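Local coordinates for envelope glycoprotein E (Human herpesvirus 1, PDB 2GIY), which pairs with gI to bind the Fc part of host IgG and to drive cell-to-cell spread of the virus in epithelia, at residues 49-54 with 146-151; 65-70 with 157-162; 96-101 with 129-134; 15-20 with 31-36. All blocks are in the same frame, centred on the assembly; numbering follows the deposited sequence.

Interaction 1 (49-54 with 146-151); sequences VVWLRF and YLCVVY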
loop_
_atom_site.group_PDB
_atom_site.type_symbol
_atom_site.label_atom_id
_atom_site.label_comp_id
_atom_site.label_asym_id
_atom_site.label_seq_id
_atom_site.Cartn_x
_atom_site.Cartn_y
_atom_site.Cartn_z
ATOM N N VAL A 49 -10.698 -6.861 10.328
ATOM C CA VAL A 49 -10.700 -5.558 9.676
ATOM C C VAL A 49 -11.194 -4.634 10.777
ATOM O O VAL A 49 -12.349 -4.704 11.196
ATOM C CB VAL A 49 -11.644 -5.525 8.464
ATOM C CG1 VAL A 49 -11.719 -4.107 7.899
ATOM C CG2 VAL A 49 -11.134 -6.492 7.393
ATOM N N VAL A 50 -10.305 -3.771 11.248
ATOM C CA VAL A 50 -10.620 -2.881 12.355
ATOM C C VAL A 50 -10.696 -1.415 11.990
ATOM O O VAL A 50 -9.820 -0.896 11.298
ATOM C CB VAL A 50 -9.556 -3.027 13.480
ATOM C CG1 VAL A 50 -9.853 -2.063 14.618
ATOM C CG2 VAL A 50 -9.519 -4.462 13.987
ATOM N N TRP A 51 -11.747 -0.751 12.464
ATOM C CA TRP A 51 -11.914 0.677 12.241
ATOM C C TRP A 51 -11.623 1.388 13.555
ATOM O O TRP A 51 -12.158 1.020 14.602
ATOM C CB TRP A 51 -13.341 1.031 11.794
ATOM C CG TRP A 51 -13.580 0.837 10.331
ATOM C CD1 TRP A 51 -14.185 -0.232 9.732
ATOM C CD2 TRP A 51 -13.195 1.726 9.274
ATOM N NE1 TRP A 51 -14.201 -0.062 8.369
ATOM C CE2 TRP A 51 -13.600 1.131 8.060
ATOM C CE3 TRP A 51 -12.546 2.969 9.236
ATOM C CZ2 TRP A 51 -13.376 1.733 6.813
ATOM C CZ3 TRP A 51 -12.321 3.572 7.991
ATOM C CH2 TRP A 51 -12.737 2.951 6.800
ATOM N N LEU A 52 -10.763 2.395 13.492
ATOM C CA LEU A 52 -10.404 3.182 14.664
ATOM C C LEU A 52 -10.825 4.617 14.372
ATOM O O LEU A 52 -10.725 5.074 13.233
ATOM C CB LEU A 52 -8.893 3.119 14.906
ATOM C CG LEU A 52 -8.306 1.717 15.077
ATOM C CD1 LEU A 52 -6.788 1.819 15.228
ATOM C CD2 LEU A 52 -8.932 1.037 16.294
ATOM N N ARG A 53 -11.310 5.316 15.395
ATOM C CA ARG A 53 -11.766 6.698 15.260
ATOM C C ARG A 53 -10.976 7.581 16.231
ATOM O O ARG A 53 -10.833 7.251 17.407
ATOM C CB ARG A 53 -13.267 6.774 15.583
ATOM C CG ARG A 53 -13.907 8.150 15.433
ATOM C CD ARG A 53 -15.371 8.129 15.886
ATOM N NE ARG A 53 -15.487 7.665 17.269
ATOM C CZ ARG A 53 -16.625 7.583 17.956
ATOM N NH1 ARG A 53 -17.779 7.937 17.401
ATOM N NH2 ARG A 53 -16.605 7.142 19.210
ATOM N N PHE A 54 -10.469 8.704 15.739
ATOM C CA PHE A 54 -9.696 9.610 16.579
ATOM C C PHE A 54 -10.282 11.009 16.611
ATOM O O PHE A 54 -10.637 11.577 15.572
ATOM C CB PHE A 54 -8.248 9.681 16.084
ATOM C CG PHE A 54 -7.488 8.393 16.247
ATOM C CD1 PHE A 54 -6.816 8.110 17.433
ATOM C CD2 PHE A 54 -7.457 7.456 15.220
ATOM C CE1 PHE A 54 -6.123 6.907 17.596
ATOM C CE2 PHE A 54 -6.771 6.251 15.369
ATOM C CZ PHE A 54 -6.101 5.975 16.563
ATOM N N TYR A 146 -10.280 8.679 10.810
ATOM C CA TYR A 146 -10.573 7.253 10.837
ATOM C C TYR A 146 -9.444 6.442 10.219
ATOM O O TYR A 146 -8.887 6.819 9.190
ATOM C CB TYR A 146 -11.867 6.961 10.065
ATOM C CG TYR A 146 -13.117 7.533 10.693
ATOM C CD1 TYR A 146 -13.350 8.911 10.709
ATOM C CD2 TYR A 146 -14.059 6.699 11.295
ATOM C CE1 TYR A 146 -14.490 9.443 11.311
ATOM C CE2 TYR A 146 -15.205 7.223 11.899
ATOM C CZ TYR A 146 -15.411 8.594 11.901
ATOM O OH TYR A 146 -16.543 9.110 12.486
ATOM N N LEU A 147 -9.109 5.329 10.862
ATOM C CA LEU A 147 -8.083 4.431 10.360
ATOM C C LEU A 147 -8.704 3.051 10.186
ATOM O O LEU A 147 -9.469 2.587 11.037
ATOM C CB LEU A 147 -6.904 4.325 11.340
ATOM C CG LEU A 147 -5.707 5.258 11.110
ATOM C CD1 LEU A 147 -6.124 6.705 11.320
ATOM C CD2 LEU A 147 -4.572 4.882 12.063
ATOM N N CYS A 148 -8.393 2.413 9.069
ATOM C CA CYS A 148 -8.875 1.071 8.803
ATOM C C CYS A 148 -7.615 0.222 8.847
ATOM O O CYS A 148 -6.678 0.461 8.083
ATOM C CB CYS A 148 -9.535 0.986 7.426
ATOM S SG CYS A 148 -10.205 -0.667 7.076
ATOM N N VAL A 149 -7.580 -0.745 9.761
ATOM C CA VAL A 149 -6.416 -1.602 9.916
ATOM C C VAL A 149 -6.770 -3.068 9.696
ATOM O O VAL A 149 -7.744 -3.571 10.254
ATOM C CB VAL A 149 -5.810 -1.460 11.333
ATOM C CG1 VAL A 149 -4.521 -2.261 11.433
ATOM C CG2 VAL A 149 -5.562 0.015 11.648
ATOM N N VAL A 150 -5.975 -3.753 8.886
ATOM C CA VAL A 150 -6.238 -5.157 8.632
ATOM C C VAL A 150 -5.205 -6.062 9.279
ATOM O O VAL A 150 -4.013 -5.986 8.970
ATOM C CB VAL A 150 -6.277 -5.463 7.124
ATOM C CG1 VAL A 150 -6.649 -6.930 6.901
ATOM C CG2 VAL A 150 -7.288 -4.549 6.435
ATOM N N TYR A 151 -5.673 -6.919 10.179
ATOM C CA TYR A 151 -4.804 -7.872 10.847
ATOM C C TYR A 151 -4.972 -9.248 10.230
ATOM O O TYR A 151 -6.057 -9.609 9.776
ATOM C CB TYR A 151 -5.142 -8.014 12.333
ATOM C CG TYR A 151 -4.883 -6.798 13.183
ATOM C CD1 TYR A 151 -5.773 -5.726 13.188
ATOM C CD2 TYR A 151 -3.750 -6.723 13.992
ATOM C CE1 TYR A 151 -5.543 -4.603 13.985
ATOM C CE2 TYR A 151 -3.509 -5.605 14.792
ATOM C CZ TYR A 151 -4.409 -4.551 14.784
ATOM O OH TYR A 151 -4.185 -3.450 15.581
#

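Interaction 2 (65-70 with 157-162); sequences IYESCL and HAWGHI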
loop_
_atom_site.group_PDB
_atom_site.type_symbol
_atom_site.label_atom_id
_atom_site.label_comp_id
_atom_site.label_asym_id
_atom_site.label_seq_id
_atom_site.Cartn_x
_atom_site.Cartn_y
_atom_site.Cartn_z
ATOM N N ILE A 65 -0.187 10.881 12.544
ATOM C CA ILE A 65 -0.323 9.439 12.700
ATOM C C ILE A 65 1.064 8.833 12.902
ATOM O O ILE A 65 1.927 8.956 12.035
ATOM C CB ILE A 65 -0.988 8.805 11.437
ATOM C CG1 ILE A 65 -2.397 9.379 11.245
ATOM C CG2 ILE A 65 -1.055 7.286 11.582
ATOM C CD1 ILE A 65 -3.032 9.046 9.900
ATOM N N TYR A 66 1.281 8.206 14.056
ATOM C CA TYR A 66 2.561 7.575 14.354
ATOM C C TYR A 66 2.512 6.155 13.773
ATOM O O TYR A 66 2.109 5.215 14.450
ATOM C CB TYR A 66 2.782 7.502 15.871
ATOM C CG TYR A 66 3.053 8.829 16.575
ATOM C CD1 TYR A 66 2.976 10.048 15.898
ATOM C CD2 TYR A 66 3.379 8.851 17.931
ATOM C CE1 TYR A 66 3.222 11.267 16.566
ATOM C CE2 TYR A 66 3.624 10.052 18.602
ATOM C CZ TYR A 66 3.544 11.248 17.920
ATOM O OH TYR A 66 3.784 12.422 18.605
ATOM N N GLU A 67 2.936 6.000 12.521
ATOM C CA GLU A 67 2.884 4.695 11.865
ATOM C C GLU A 67 3.507 3.526 12.627
ATOM O O GLU A 67 2.883 2.471 12.753
ATOM C CB GLU A 67 3.501 4.781 10.465
ATOM C CG GLU A 67 3.516 3.445 9.727
ATOM C CD GLU A 67 3.909 3.592 8.272
ATOM O OE1 GLU A 67 4.853 4.354 7.988
ATOM O OE2 GLU A 67 3.280 2.937 7.413
ATOM N N SER A 68 4.727 3.697 13.127
ATOM C CA SER A 68 5.396 2.620 13.855
ATOM C C SER A 68 4.599 2.205 15.083
ATOM O O SER A 68 4.598 1.035 15.465
ATOM C CB SER A 68 6.800 3.049 14.282
ATOM O OG SER A 68 6.746 4.133 15.193
ATOM N N CYS A 69 3.924 3.172 15.698
ATOM C CA CYS A 69 3.120 2.914 16.885
ATOM C C CYS A 69 1.925 1.997 16.637
ATOM O O CYS A 69 1.488 1.283 17.539
ATOM C CB CYS A 69 2.622 4.229 17.471
ATOM S SG CYS A 69 3.851 5.074 18.510
ATOM N N LEU A 70 1.387 2.027 15.424
ATOM C CA LEU A 70 0.247 1.179 15.103
ATOM C C LEU A 70 0.588 -0.288 15.355
ATOM O O LEU A 70 -0.272 -1.071 15.760
ATOM C CB LEU A 70 -0.164 1.375 13.637
ATOM C CG LEU A 70 -0.486 2.808 13.196
ATOM C CD1 LEU A 70 -0.880 2.812 11.723
ATOM C CD2 LEU A 70 -1.620 3.376 14.045
ATOM N N HIS A 157 -1.317 -6.229 8.505
ATOM C CA HIS A 157 -0.831 -6.518 7.157
ATOM C C HIS A 157 -1.096 -5.378 6.186
ATOM O O HIS A 157 -0.565 -5.359 5.078
ATOM C CB HIS A 157 -1.449 -7.812 6.624
ATOM C CG HIS A 157 -0.787 -9.043 7.152
ATOM N ND1 HIS A 157 -0.363 -10.070 6.337
ATOM C CD2 HIS A 157 -0.433 -9.392 8.412
ATOM C CE1 HIS A 157 0.226 -10.997 7.071
ATOM N NE2 HIS A 157 0.198 -10.609 8.333
ATOM N N ALA A 158 -1.919 -4.427 6.606
ATOM C CA ALA A 158 -2.236 -3.266 5.790
ATOM C C ALA A 158 -3.032 -2.283 6.627
ATOM O O ALA A 158 -3.691 -2.670 7.591
ATOM C CB ALA A 158 -3.054 -3.674 4.557
ATOM N N TRP A 159 -2.953 -1.007 6.271
ATOM C CA TRP A 159 -3.724 0.010 6.974
ATOM C C TRP A 159 -3.852 1.252 6.110
ATOM O O TRP A 159 -3.078 1.459 5.168
ATOM C CB TRP A 159 -3.088 0.379 8.326
ATOM C CG TRP A 159 -1.843 1.221 8.231
ATOM C CD1 TRP A 159 -0.562 0.778 8.059
ATOM C CD2 TRP A 159 -1.769 2.652 8.297
ATOM N NE1 TRP A 159 0.307 1.846 8.016
ATOM C CE2 TRP A 159 -0.408 3.006 8.158
ATOM C CE3 TRP A 159 -2.719 3.669 8.457
ATOM C CZ2 TRP A 159 0.026 4.339 8.175
ATOM C CZ3 TRP A 159 -2.286 4.993 8.474
ATOM C CH2 TRP A 159 -0.926 5.314 8.333
ATOM N N GLY A 160 -4.850 2.067 6.424
ATOM C CA GLY A 160 -5.057 3.291 5.682
ATOM C C GLY A 160 -5.806 4.271 6.555
ATOM O O GLY A 160 -6.362 3.883 7.587
ATOM N N HIS A 161 -5.810 5.540 6.165
ATOM C CA HIS A 161 -6.523 6.544 6.938
ATOM C C HIS A 161 -7.442 7.378 6.060
ATOM O O HIS A 161 -7.185 7.572 4.865
ATOM C CB HIS A 161 -5.541 7.464 7.676
ATOM C CG HIS A 161 -4.673 8.283 6.768
ATOM N ND1 HIS A 161 -3.600 7.755 6.083
ATOM C CD2 HIS A 161 -4.723 9.594 6.431
ATOM C CE1 HIS A 161 -3.025 8.704 5.365
ATOM N NE2 HIS A 161 -3.689 9.831 5.558
ATOM N N ILE A 162 -8.524 7.856 6.665
ATOM C CA ILE A 162 -9.494 8.695 5.984
ATOM C C ILE A 162 -9.963 9.771 6.948
ATOM O O ILE A 162 -10.471 9.456 8.024
ATOM C CB ILE A 162 -10.763 7.920 5.564
ATOM C CG1 ILE A 162 -10.400 6.649 4.800
ATOM C CG2 ILE A 162 -11.641 8.816 4.690
ATOM C CD1 ILE A 162 -11.611 5.793 4.478
#

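Interaction 3 (96-101 with 129-134); sequences AVRSYA and ASVNLE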
loop_
_atom_site.group_PDB
_atom_site.type_symbol
_atom_site.label_atom_id
_atom_site.label_comp_id
_atom_site.label_asym_id
_atom_site.label_seq_id
_atom_site.Cartn_x
_atom_site.Cartn_y
_atom_site.Cartn_z
ATOM N N ALA A 96 -15.240 -0.313 15.170
ATOM C CA ALA A 96 -15.885 -1.458 14.553
ATOM C C ALA A 96 -14.848 -2.502 14.201
ATOM O O ALA A 96 -13.685 -2.177 13.957
ATOM C CB ALA A 96 -16.640 -1.024 13.299
ATOM N N VAL A 97 -15.275 -3.759 14.181
ATOM C CA VAL A 97 -14.386 -4.860 13.849
ATOM C C VAL A 97 -15.161 -5.962 13.139
ATOM O O VAL A 97 -16.210 -6.397 13.617
ATOM C CB VAL A 97 -13.759 -5.497 15.114
ATOM C CG1 VAL A 97 -12.836 -6.640 14.711
ATOM C CG2 VAL A 97 -12.993 -4.451 15.922
ATOM N N ARG A 98 -14.663 -6.386 11.983
ATOM C CA ARG A 98 -15.285 -7.490 11.267
ATOM C C ARG A 98 -14.216 -8.575 11.320
ATOM O O ARG A 98 -13.080 -8.366 10.867
ATOM C CB ARG A 98 -15.628 -7.111 9.821
ATOM C CG ARG A 98 -16.612 -8.077 9.172
ATOM C CD ARG A 98 -17.076 -7.618 7.791
ATOM N NE ARG A 98 -18.207 -6.685 7.817
ATOM C CZ ARG A 98 -19.449 -7.006 8.183
ATOM N NH1 ARG A 98 -19.738 -8.239 8.571
ATOM N NH2 ARG A 98 -20.415 -6.101 8.122
ATOM N N SER A 99 -14.569 -9.722 11.894
ATOM C CA SER A 99 -13.618 -10.815 12.043
ATOM C C SER A 99 -13.894 -11.997 11.133
ATOM O O SER A 99 -15.040 -12.278 10.788
ATOM C CB SER A 99 -13.593 -11.279 13.500
ATOM O OG SER A 99 -13.249 -10.199 14.352
ATOM N N TYR A 100 -12.817 -12.679 10.756
ATOM C CA TYR A 100 -12.881 -13.833 9.873
ATOM C C TYR A 100 -12.057 -14.942 10.518
ATOM O O TYR A 100 -11.006 -14.681 11.103
ATOM C CB TYR A 100 -12.285 -13.482 8.501
ATOM C CG TYR A 100 -12.854 -12.227 7.864
ATOM C CD1 TYR A 100 -12.562 -10.956 8.380
ATOM C CD2 TYR A 100 -13.692 -12.308 6.755
ATOM C CE1 TYR A 100 -13.095 -9.801 7.802
ATOM C CE2 TYR A 100 -14.232 -11.162 6.170
ATOM C CZ TYR A 100 -13.930 -9.914 6.698
ATOM O OH TYR A 100 -14.474 -8.795 6.120
ATOM N N ALA A 101 -12.528 -16.179 10.414
ATOM C CA ALA A 101 -11.804 -17.293 11.008
ATOM C C ALA A 101 -11.813 -18.507 10.094
ATOM O O ALA A 101 -12.766 -18.716 9.336
ATOM C CB ALA A 101 -12.410 -17.642 12.360
ATOM N N ALA A 129 -22.794 -6.706 4.557
ATOM C CA ALA A 129 -21.801 -7.559 3.922
ATOM C C ALA A 129 -20.640 -6.746 3.347
ATOM O O ALA A 129 -20.146 -7.043 2.259
ATOM C CB ALA A 129 -22.457 -8.384 2.821
ATOM N N SER A 130 -20.195 -5.736 4.088
ATOM C CA SER A 130 -19.109 -4.881 3.622
ATOM C C SER A 130 -18.216 -4.396 4.758
ATOM O O SER A 130 -18.625 -4.389 5.916
ATOM C CB SER A 130 -19.693 -3.670 2.888
ATOM O OG SER A 130 -18.691 -2.722 2.566
ATOM N N VAL A 131 -16.996 -3.988 4.419
ATOM C CA VAL A 131 -16.067 -3.477 5.421
ATOM C C VAL A 131 -16.161 -1.959 5.474
ATOM O O VAL A 131 -15.516 -1.314 6.305
ATOM C CB VAL A 131 -14.602 -3.878 5.114
ATOM C CG1 VAL A 131 -14.436 -5.378 5.262
ATOM C CG2 VAL A 131 -14.217 -3.440 3.715
ATOM N N ASN A 132 -16.969 -1.384 4.588
ATOM C CA ASN A 132 -17.130 0.063 4.565
ATOM C C ASN A 132 -18.112 0.555 5.611
ATOM O O ASN A 132 -19.016 -0.167 6.029
ATOM C CB ASN A 132 -17.586 0.533 3.184
ATOM C CG ASN A 132 -16.468 0.515 2.174
ATOM O OD1 ASN A 132 -15.453 1.192 2.348
ATOM N ND2 ASN A 132 -16.641 -0.259 1.110
ATOM N N LEU A 133 -17.917 1.796 6.038
ATOM C CA LEU A 133 -18.780 2.421 7.031
ATOM C C LEU A 133 -19.768 3.340 6.334
ATOM O O LEU A 133 -19.411 4.038 5.386
ATOM C CB LEU A 133 -17.952 3.265 8.004
ATOM C CG LEU A 133 -16.871 2.571 8.831
ATOM C CD1 LEU A 133 -16.125 3.623 9.649
ATOM C CD2 LEU A 133 -17.504 1.524 9.740
ATOM N N GLU A 134 -21.006 3.348 6.815
ATOM C CA GLU A 134 -22.021 4.217 6.248
ATOM C C GLU A 134 -22.480 5.222 7.290
ATOM O O GLU A 134 -22.703 4.868 8.448
ATOM C CB GLU A 134 -23.220 3.407 5.750
ATOM C CG GLU A 134 -23.038 2.852 4.354
ATOM C CD GLU A 134 -24.322 2.287 3.786
ATOM O OE1 GLU A 134 -25.391 2.881 4.038
ATOM O OE2 GLU A 134 -24.259 1.259 3.079
#

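Interaction 4 (15-20 with 31-36); sequences METPEA and TNVSIH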
loop_
_atom_site.group_PDB
_atom_site.type_symbol
_atom_site.label_atom_id
_atom_site.label_comp_id
_atom_site.label_asym_id
_atom_site.label_seq_id
_atom_site.Cartn_x
_atom_site.Cartn_y
_atom_site.Cartn_z
ATOM N N MET A 15 -4.537 -2.423 0.426
ATOM C CA MET A 15 -5.672 -1.550 0.705
ATOM C C MET A 15 -5.593 -0.253 -0.095
ATOM O O MET A 15 -4.512 0.304 -0.290
ATOM C CB MET A 15 -5.733 -1.213 2.198
ATOM C CG MET A 15 -6.937 -0.368 2.592
ATOM S SD MET A 15 -6.864 0.213 4.305
ATOM C CE MET A 15 -6.864 -1.344 5.183
ATOM N N GLU A 16 -6.748 0.222 -0.546
ATOM C CA GLU A 16 -6.829 1.457 -1.318
ATOM C C GLU A 16 -8.037 2.270 -0.875
ATOM O O GLU A 16 -9.120 1.728 -0.674
ATOM C CB GLU A 16 -6.963 1.140 -2.812
ATOM C CG GLU A 16 -5.697 0.624 -3.478
ATOM C CD GLU A 16 -4.749 1.742 -3.869
ATOM O OE1 GLU A 16 -5.164 2.624 -4.651
ATOM O OE2 GLU A 16 -3.590 1.742 -3.398
ATOM N N THR A 17 -7.845 3.573 -0.715
ATOM C CA THR A 17 -8.936 4.457 -0.326
ATOM C C THR A 17 -8.502 5.910 -0.362
ATOM O O THR A 17 -7.334 6.217 -0.146
ATOM C CB THR A 17 -9.440 4.173 1.103
ATOM O OG1 THR A 17 -10.449 5.137 1.447
ATOM C CG2 THR A 17 -8.295 4.277 2.105
ATOM N N PRO A 18 -9.436 6.819 -0.670
ATOM C CA PRO A 18 -9.087 8.242 -0.702
ATOM C C PRO A 18 -8.705 8.612 0.729
ATOM O O PRO A 18 -9.187 7.986 1.679
ATOM C CB PRO A 18 -10.389 8.901 -1.142
ATOM C CG PRO A 18 -10.997 7.865 -2.032
ATOM C CD PRO A 18 -10.770 6.592 -1.253
ATOM N N GLU A 19 -7.850 9.614 0.896
ATOM C CA GLU A 19 -7.423 10.017 2.235
ATOM C C GLU A 19 -8.406 10.944 2.947
ATOM O O GLU A 19 -8.212 11.266 4.120
ATOM C CB GLU A 19 -6.048 10.695 2.179
ATOM C CG GLU A 19 -4.906 9.768 1.778
ATOM C CD GLU A 19 -3.543 10.431 1.888
ATOM O OE1 GLU A 19 -3.486 11.655 2.136
ATOM O OE2 GLU A 19 -2.525 9.727 1.722
ATOM N N ALA A 20 -9.455 11.372 2.253
ATOM C CA ALA A 20 -10.426 12.263 2.879
ATOM C C ALA A 20 -11.809 12.248 2.250
ATOM O O ALA A 20 -11.963 12.060 1.040
ATOM C CB ALA A 20 -9.886 13.697 2.882
ATOM N N THR A 31 -17.946 5.043 3.072
ATOM C CA THR A 31 -16.529 5.066 2.767
ATOM C C THR A 31 -16.422 4.167 1.542
ATOM O O THR A 31 -17.372 3.454 1.206
ATOM C CB THR A 31 -15.673 4.476 3.910
ATOM O OG1 THR A 31 -16.081 3.126 4.173
ATOM C CG2 THR A 31 -15.829 5.308 5.172
ATOM N N ASN A 32 -15.279 4.198 0.875
ATOM C CA ASN A 32 -15.082 3.383 -0.313
ATOM C C ASN A 32 -13.690 2.774 -0.281
ATOM O O ASN A 32 -12.845 3.067 -1.125
ATOM C CB ASN A 32 -15.262 4.241 -1.567
ATOM C CG ASN A 32 -15.129 3.442 -2.845
ATOM O OD1 ASN A 32 -15.741 2.382 -2.994
ATOM N ND2 ASN A 32 -14.335 3.949 -3.779
ATOM N N VAL A 33 -13.458 1.936 0.722
ATOM C CA VAL A 33 -12.177 1.272 0.890
ATOM C C VAL A 33 -12.176 -0.033 0.106
ATOM O O VAL A 33 -13.174 -0.755 0.089
ATOM C CB VAL A 33 -11.915 0.950 2.378
ATOM C CG1 VAL A 33 -10.561 0.274 2.542
ATOM C CG2 VAL A 33 -11.980 2.229 3.202
ATOM N N SER A 34 -11.060 -0.318 -0.552
ATOM C CA SER A 34 -10.916 -1.549 -1.315
ATOM C C SER A 34 -9.809 -2.353 -0.651
ATOM O O SER A 34 -8.710 -1.844 -0.418
ATOM C CB SER A 34 -10.542 -1.244 -2.767
ATOM O OG SER A 34 -10.473 -2.439 -3.522
ATOM N N ILE A 35 -10.101 -3.609 -0.344
ATOM C CA ILE A 35 -9.127 -4.469 0.314
ATOM C C ILE A 35 -9.057 -5.820 -0.383
ATOM O O ILE A 35 -10.072 -6.492 -0.549
ATOM C CB ILE A 35 -9.519 -4.709 1.783
ATOM C CG1 ILE A 35 -9.543 -3.379 2.540
ATOM C CG2 ILE A 35 -8.537 -5.681 2.434
ATOM C CD1 ILE A 35 -10.191 -3.478 3.897
ATOM N N HIS A 36 -7.851 -6.212 -0.773
ATOM C CA HIS A 36 -7.638 -7.488 -1.436
ATOM C C HIS A 36 -6.671 -8.313 -0.608
ATOM O O HIS A 36 -5.698 -7.793 -0.067
ATOM C CB HIS A 36 -7.057 -7.271 -2.834
ATOM C CG HIS A 36 -8.002 -6.602 -3.782
ATOM N ND1 HIS A 36 -8.784 -7.303 -4.673
ATOM C CD2 HIS A 36 -8.306 -5.295 -3.961
ATOM C CE1 HIS A 36 -9.531 -6.456 -5.361
ATOM N NE2 HIS A 36 -9.259 -5.231 -4.947
HETATM O O HOH W 1 -13.277 5.910 1.326
#

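Interaction 1 (49-54 with 146-151)
Cys148 sits over one face of the Trp51 indole: its CB, in CH-pi contact, lies 3.7 Å from the centroid of the six-membered ring, almost directly above it and so toward one end of the indole. With SG anti to the backbone N (chi1 -178°), the sulfur also stays over that face, in a sulfur-aromatic contact, and reaches Val49 CG1 at 3.8 Å. Tyr146 CB meets the indole at its edge, 4.0 Å from Trp51 CZ3. Next along the side of the sheet that carries Trp51 and Cys148, Arg53 runs beside Tyr146, both pointing the same way, and lays CG over the phenol ring. On the opposite face of the sheet Leu147 CD1 touches Phe54 CE2 at 4.1 Å, and Leu52 CD1 meets Val149 CG2.

Behind these side chains are two hydrogen-bonded antiparallel pairs, Val50 with Val149 and Leu52 with Leu147. Farther out, Trp51 NE1 donates to Val131 O, and Tyr146 OH is hydrogen-bonded to His142 O. Cys148, not among this domain's disulfide cysteines, touches Met15 of strand 11-16, yet its pairing with Trp51 recalls the core of the Ig V fold, where tryptophan packs on the intersheet disulfide.

Interaction 2 (65-70 with 157-162)
Leu70 sets CD1 over the middle of the Trp159 indole, nearest the CD2-CE2 bond its two rings share and 3.6 Å from the centroid of the six-membered ring, in a CH-pi contact; the two side chains cross at about a right angle. Ile65 slides past the same indole in the opposite direction, its CG2 coming within 3.8 Å of Trp159 CH2. Its other branch serves a second ring: CD1 lies over one face of the His161 imidazole, offset toward the rim and 3.6 Å from CG.

The polar end of the indole is met by Glu67. Trp159 NE1 donates to Glu67 OE2 at 3.2 Å, a bent bond with an angle of 146° at the hydrogen. The oxygen stays close to the ring plane and is approached on its anti side, while the carboxylate plane stands steeply against the indole. Glu67 reaches this edge with an extended chain, CG being anti to the backbone N (chi1 179°). Its other oxygen, OE1, forms a salt bridge with Arg14 of the second subunit, so one carboxylate links the indole to the dimer partner.

Nearby, Cys69 is in a disulfide with Cys78. The contact thus lays the end of strand 63-66 and the short, weakly bonded helical turn 67-71 against strand 155-165, with Val175 of strand 173-176 beside Trp159 and Leu147 of strand 144-152 touching both Leu70 and His161.

Interaction 3 (96-101 with 129-134)
Arg98 reaches from strand 96-103 of the Ig V-type sheet to the carbonyl of Ser130, in the loop that leads into strand 133-135. The two segments run roughly antiparallel but are not paired as strands: the CA atoms of Arg98 and Val131 are 7.1 Å apart, and side chains bridge the gap. Arg98 NE donates to Ser130 O at 3.0 Å, from well above the carbonyl plane and with a bent angle of 138° at the hydrogen. Arg98 NH2 adds a weak second bond to the same oxygen. The arginine chain bends at chi3 (-85°), which turns NE aside from the line of the preceding carbons, and a cation-pi contact with Trp126 gives the guanidinium another partner.

Packing is closer on the buried side. Tyr100 comes in at about a right angle to Val131, its OH 3.5 Å from CG1, and Ile181 of the second subunit packs on both residues. At the other end Ala96 CB and Leu133 CD2 are only loosely apposed at 4.5 Å, although Leu133 also rests on Trp51 and Met118. The solvent side lies at Ala129, an exposed residue whose N is 4.3 Å from Arg98 NH2, a distance without bonding.

The loop is shaped by its own bonds and by the dimer. Glu182 of the second subunit is hydrogen-bonded through OE2 to Ser130 OG and Val131 N. That same serine hydroxyl closes an ST turn, with Asn132 N donating to Ser130 OG at 3.0 Å in a nearly straight bond.

Interaction 4 (15-20 with 31-36)
Met15 and Ile35 lie side by side and point the same way, from a non-hydrogen-bonded antiparallel pair, with Met15 CG 4.0 Å from Ile35 CG1. The methionine starts out extended, CG anti to the backbone N (chi1 -177°), and bends only at chi3 (-62°), a turn that leaves CE within 4.2 Å of Ile35 CD1. Val33, from the same neighbouring strand, also reaches Met15, crossing it obliquely, and its CG1 touches Met15 CG at 3.7 Å. The second branch of the same valine is taken up by Thr17: CG2 packs against both CB and OG1 of the threonine. Val33 thus gives one methyl to Met15 and the other to Thr17.

On the opposite face of the two-stranded sheet, Glu16 and Ser34 form the hydrogen-bonded pair. Ser34 N donates to Glu16 O at 2.8 Å and Glu16 N returns a bond to Ser34 O. Their CB atoms stand 4.3 Å apart, and beyond CB the exposed glutamate leads away from the serine. Past Thr17 the strands separate, and a water molecule spans the gap, accepting from Asn32 N at 2.7 Å and lying 2.9 Å from Thr17 OG1.

The two-stranded sheet of 11-16 and 34-39 packs over the larger sheet: Met15 rests on Cys148 and Val150 of strand 144-152, Val33 on Trp51 of strand 45-54, and Thr17 on Ile162 of strand 155-165. Ile35 also meets Ile181 of the second subunit.

Overall arrangement
From the N terminus, interaction 4 comes first, closing the short loop between 15-20 and 31-36 before any other contact opens. Interaction 1 then joins 49-54 to 146-151 and encloses a long excursion. Interaction 3, between 96-101 and 129-134, is nested inside it. Interaction 2 opens at 65-70, within that same loop, but closes beyond it at 157-162, so interactions 1 and 2 cross. Interaction 3 also lies inside the loop of interaction 2, with centres about 18 Å apart and no touch. Interaction 1 is central: interactions 2 and 3, which tie the large sheet to the small parallel sheet and the 129-134 loop, touch it, and interaction 4, within the two-stranded N-terminal sheet, packs on it.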